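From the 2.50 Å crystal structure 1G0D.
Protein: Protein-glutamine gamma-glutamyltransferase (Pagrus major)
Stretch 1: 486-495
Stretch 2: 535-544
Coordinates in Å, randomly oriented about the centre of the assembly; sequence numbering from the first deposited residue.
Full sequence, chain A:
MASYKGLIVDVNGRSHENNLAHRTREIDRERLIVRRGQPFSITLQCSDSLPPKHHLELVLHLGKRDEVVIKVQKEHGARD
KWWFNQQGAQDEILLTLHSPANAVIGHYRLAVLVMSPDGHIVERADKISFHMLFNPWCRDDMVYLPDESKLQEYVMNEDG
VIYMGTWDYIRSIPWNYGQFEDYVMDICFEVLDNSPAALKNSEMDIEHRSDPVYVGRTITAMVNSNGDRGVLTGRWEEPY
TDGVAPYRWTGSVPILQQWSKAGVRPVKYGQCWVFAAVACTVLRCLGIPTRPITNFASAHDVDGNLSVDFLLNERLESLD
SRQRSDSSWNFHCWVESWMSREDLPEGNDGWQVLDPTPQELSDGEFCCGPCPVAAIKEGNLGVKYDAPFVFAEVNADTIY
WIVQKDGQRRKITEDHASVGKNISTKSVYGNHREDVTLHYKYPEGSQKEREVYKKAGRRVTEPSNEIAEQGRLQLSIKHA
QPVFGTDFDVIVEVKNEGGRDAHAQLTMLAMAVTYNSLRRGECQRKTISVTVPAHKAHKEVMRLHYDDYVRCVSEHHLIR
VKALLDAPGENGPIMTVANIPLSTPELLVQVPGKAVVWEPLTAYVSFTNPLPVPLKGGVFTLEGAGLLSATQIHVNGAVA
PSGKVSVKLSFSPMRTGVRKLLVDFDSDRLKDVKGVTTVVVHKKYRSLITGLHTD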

# COMPACT_ATOMS: atom_id res chain seq x y z
N THR A 486 26.89 5.89 14.27
CA THR A 486 27.47 5.79 15.60
C THR A 486 27.69 4.39 16.19
O THR A 486 27.04 3.41 15.79
CB THR A 486 26.62 6.64 16.62
OG1 THR A 486 25.47 5.91 17.02
CG2 THR A 486 26.15 7.94 15.99
N ASP A 487 28.62 4.30 17.15
CA ASP A 487 28.87 3.04 17.83
C ASP A 487 27.96 3.15 19.03
O ASP A 487 27.82 4.22 19.59
CB ASP A 487 30.29 2.93 18.39
CG ASP A 487 31.34 3.47 17.47
OD1 ASP A 487 31.29 3.25 16.24
OD2 ASP A 487 32.26 4.11 18.02
N PHE A 488 27.36 2.05 19.47
CA PHE A 488 26.46 2.18 20.61
C PHE A 488 26.40 0.92 21.44
O PHE A 488 26.92 -0.10 21.06
CB PHE A 488 25.03 2.48 20.10
CG PHE A 488 24.54 1.49 19.06
CD1 PHE A 488 24.77 1.72 17.70
CD2 PHE A 488 23.88 0.32 19.45
CE1 PHE A 488 24.36 0.77 16.74
CE2 PHE A 488 23.48 -0.62 18.50
CZ PHE A 488 23.72 -0.39 17.14
N ASP A 489 25.73 1.01 22.57
CA ASP A 489 25.60 -0.15 23.41
C ASP A 489 24.16 -0.60 23.39
O ASP A 489 23.25 0.21 23.19
CB ASP A 489 25.96 0.18 24.86
CG ASP A 489 27.28 0.91 24.99
OD1 ASP A 489 27.43 1.66 25.98
OD2 ASP A 489 28.16 0.74 24.11
N VAL A 490 23.98 -1.91 23.56
CA VAL A 490 22.66 -2.55 23.63
C VAL A 490 22.73 -3.38 24.90
O VAL A 490 23.61 -4.22 25.04
CB VAL A 490 22.43 -3.55 22.46
CG1 VAL A 490 21.17 -4.32 22.70
CG2 VAL A 490 22.36 -2.82 21.13
N ILE A 491 21.82 -3.16 25.84
CA ILE A 491 21.86 -3.99 27.04
C ILE A 491 20.97 -5.21 26.92
O ILE A 491 19.88 -5.15 26.34
CB ILE A 491 21.43 -3.22 28.28
CG1 ILE A 491 22.33 -2.03 28.45
CG2 ILE A 491 21.53 -4.09 29.50
CD1 ILE A 491 21.71 -0.85 27.88
N VAL A 492 21.47 -6.32 27.45
CA VAL A 492 20.75 -7.58 27.48
C VAL A 492 20.61 -7.81 28.98
O VAL A 492 21.59 -8.06 29.66
CB VAL A 492 21.59 -8.74 26.84
CG1 VAL A 492 20.86 -10.07 26.99
CG2 VAL A 492 21.81 -8.46 25.37
N GLU A 493 19.39 -7.70 29.51
CA GLU A 493 19.19 -7.87 30.92
C GLU A 493 18.45 -9.13 31.27
O GLU A 493 17.40 -9.42 30.71
CB GLU A 493 18.47 -6.66 31.48
CG GLU A 493 17.89 -6.88 32.86
CD GLU A 493 17.24 -5.63 33.43
OE1 GLU A 493 17.91 -4.92 34.20
OE2 GLU A 493 16.04 -5.39 33.11
N VAL A 494 19.01 -9.88 32.21
CA VAL A 494 18.42 -11.12 32.70
C VAL A 494 17.84 -10.80 34.07
O VAL A 494 18.58 -10.39 34.96
CB VAL A 494 19.52 -12.21 32.89
CG1 VAL A 494 18.87 -13.48 33.35
CG2 VAL A 494 20.33 -12.40 31.60
N LYS A 495 16.54 -10.94 34.26
CA LYS A 495 15.96 -10.63 35.56
C LYS A 495 15.57 -11.89 36.25
O LYS A 495 14.72 -12.62 35.78
CB LYS A 495 14.67 -9.77 35.43
CG LYS A 495 14.84 -8.22 35.45
CD LYS A 495 13.91 -7.48 34.46
CE LYS A 495 13.76 -8.22 33.08
NZ LYS A 495 14.76 -7.88 32.00
N HIS A 535 15.69 -12.09 43.04
CA HIS A 535 15.17 -10.75 42.92
C HIS A 535 16.16 -9.68 42.58
O HIS A 535 16.04 -8.56 43.04
CB HIS A 535 14.43 -10.39 44.18
CG HIS A 535 13.61 -11.52 44.68
ND1 HIS A 535 13.81 -12.09 45.92
CD2 HIS A 535 12.59 -12.20 44.11
CE1 HIS A 535 12.95 -13.08 46.08
NE2 HIS A 535 12.20 -13.17 45.00
N LYS A 536 17.14 -10.02 41.76
CA LYS A 536 18.12 -9.06 41.32
C LYS A 536 18.22 -9.28 39.82
O LYS A 536 17.74 -10.28 39.33
CB LYS A 536 19.45 -9.32 42.01
CG LYS A 536 19.93 -8.14 42.88
CD LYS A 536 18.92 -7.74 43.98
CE LYS A 536 19.43 -6.54 44.81
NZ LYS A 536 18.78 -6.44 46.15
N ALA A 537 18.84 -8.35 39.09
CA ALA A 537 18.95 -8.49 37.63
C ALA A 537 20.34 -8.20 37.09
O ALA A 537 20.93 -7.16 37.42
CB ALA A 537 17.94 -7.57 36.92
N HIS A 538 20.85 -9.09 36.25
CA HIS A 538 22.17 -8.91 35.65
C HIS A 538 22.09 -8.23 34.28
O HIS A 538 21.36 -8.68 33.40
CB HIS A 538 22.87 -10.28 35.51
CG HIS A 538 24.09 -10.26 34.63
ND1 HIS A 538 25.35 -10.00 35.12
CD2 HIS A 538 24.23 -10.47 33.31
CE1 HIS A 538 26.22 -10.04 34.13
NE2 HIS A 538 25.57 -10.33 33.02
N LYS A 539 22.83 -7.15 34.11
CA LYS A 539 22.84 -6.43 32.84
C LYS A 539 24.18 -6.54 32.12
O LYS A 539 25.21 -6.13 32.64
CB LYS A 539 22.54 -4.96 33.06
CG LYS A 539 21.14 -4.66 33.56
CD LYS A 539 20.81 -3.19 33.29
CE LYS A 539 19.82 -2.61 34.29
NZ LYS A 539 19.73 -1.11 34.20
N GLU A 540 24.15 -7.10 30.91
CA GLU A 540 25.35 -7.23 30.09
C GLU A 540 25.20 -6.30 28.91
O GLU A 540 24.09 -6.05 28.43
CB GLU A 540 25.52 -8.66 29.58
CG GLU A 540 26.42 -9.52 30.44
CD GLU A 540 27.88 -9.40 30.05
OE1 GLU A 540 28.56 -8.53 30.62
OE2 GLU A 540 28.33 -10.18 29.19
N VAL A 541 26.32 -5.78 28.44
CA VAL A 541 26.34 -4.86 27.32
C VAL A 541 27.09 -5.40 26.09
O VAL A 541 28.06 -6.15 26.19
CB VAL A 541 26.97 -3.52 27.74
CG1 VAL A 541 27.15 -2.62 26.54
CG2 VAL A 541 26.10 -2.85 28.78
N MET A 542 26.60 -5.01 24.92
CA MET A 542 27.23 -5.41 23.69
C MET A 542 27.43 -4.13 22.93
O MET A 542 26.47 -3.43 22.64
CB MET A 542 26.32 -6.34 22.91
CG MET A 542 26.83 -6.73 21.52
SD MET A 542 25.83 -8.08 20.82
CE MET A 542 24.62 -8.35 22.17
N ARG A 543 28.67 -3.79 22.63
CA ARG A 543 28.90 -2.56 21.91
C ARG A 543 29.10 -2.79 20.45
O ARG A 543 30.06 -3.43 20.05
CB ARG A 543 30.11 -1.83 22.46
CG ARG A 543 30.42 -0.53 21.73
CD ARG A 543 31.14 0.45 22.64
NE ARG A 543 31.34 1.73 21.98
CZ ARG A 543 30.57 2.80 22.16
NH1 ARG A 543 29.53 2.75 22.98
NH2 ARG A 543 30.84 3.93 21.51
N LEU A 544 28.16 -2.27 19.67
CA LEU A 544 28.21 -2.37 18.22
C LEU A 544 28.89 -1.09 17.72
O LEU A 544 28.63 -0.01 18.27
CB LEU A 544 26.79 -2.50 17.67
CG LEU A 544 26.12 -3.88 17.68
CD1 LEU A 544 27.06 -4.95 17.21
CD2 LEU A 544 25.65 -4.17 19.06

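Two antiparallel strands, Phe 488 to Lys 495 and a partner ending at Leu 544, pair through a regular ladder in which every second residue of each strand spends both its backbone N and its O on the other. Phe 488 N gives its hydrogen to Leu 544 O at 2.7 Å, and Leu 544 N returns one to Phe 488 O at 2.9 Å. The next ring is the longest: Val 490 N to Met 542 O and Met 542 N to Val 490 O are both 3.1 Å. Val 492 and Glu 540 make the straightest pair, with Val 492 N to Glu 540 O at 2.8 Å and Glu 540 N to Val 492 O at 3.0 Å, the N-H...O angles being 173° and 175°. Val 494 N to His 538 O and His 538 N to Val 494 O, each 2.9 Å, complete the eight bonds; the second is bent to 139°.

Between these rings lie the non-hydrogen-bonded pairs, whose CA atoms come closer together and whose N and O point away from the partner strand. Here CA-H groups approach carbonyls already engaged by an N-H: Ile 491 CA lies 3.3 Å from Glu 540 O, and Arg 543 CA 3.3 Å from Phe 488 O.

The face carrying Asp 489, Ile 491, Glu 493, Arg 543, Val 541 and Lys 539 holds the charged contacts. Arg 543 NH1 donates to Asp 489 OD2 at 2.7 Å in a salt bridge, with the carboxylate oxygen near the guanidinium plane, where an N-H can point at it. Arg 543 NH2 forms a second, long salt bridge with Asp 487 OD2 at 3.8 Å, too far for a hydrogen bond. One face of the guanidinium lies over the backbone at Asp 487 C and Phe 488 N. Further along, Glu 493 OE1 and Lys 539 NZ are 4.2 Å apart, beyond a salt bridge. Glu 493 instead finds its charge partner in its own strand: Lys 495 NZ donates to Glu 493 OE2 at 3.0 Å, and weakly to Glu 493 O at 3.3 Å. Ile 491 CG1 meets Val 541 CG2 at 3.9 Å among these polar groups.

The other face is largely apolar between Phe 488 and Val 492. Leu 544 CB sits over the Phe 488 ring, 3.8 Å from Phe 488 CZ, in a CH-pi contact. Val 490 CG2 touches Leu 544 CD2 at 4.1 Å. Glu 540 turns its side-chain end away from the partner strand, and its OE2 is hydrogen-bonded elsewhere in the structure.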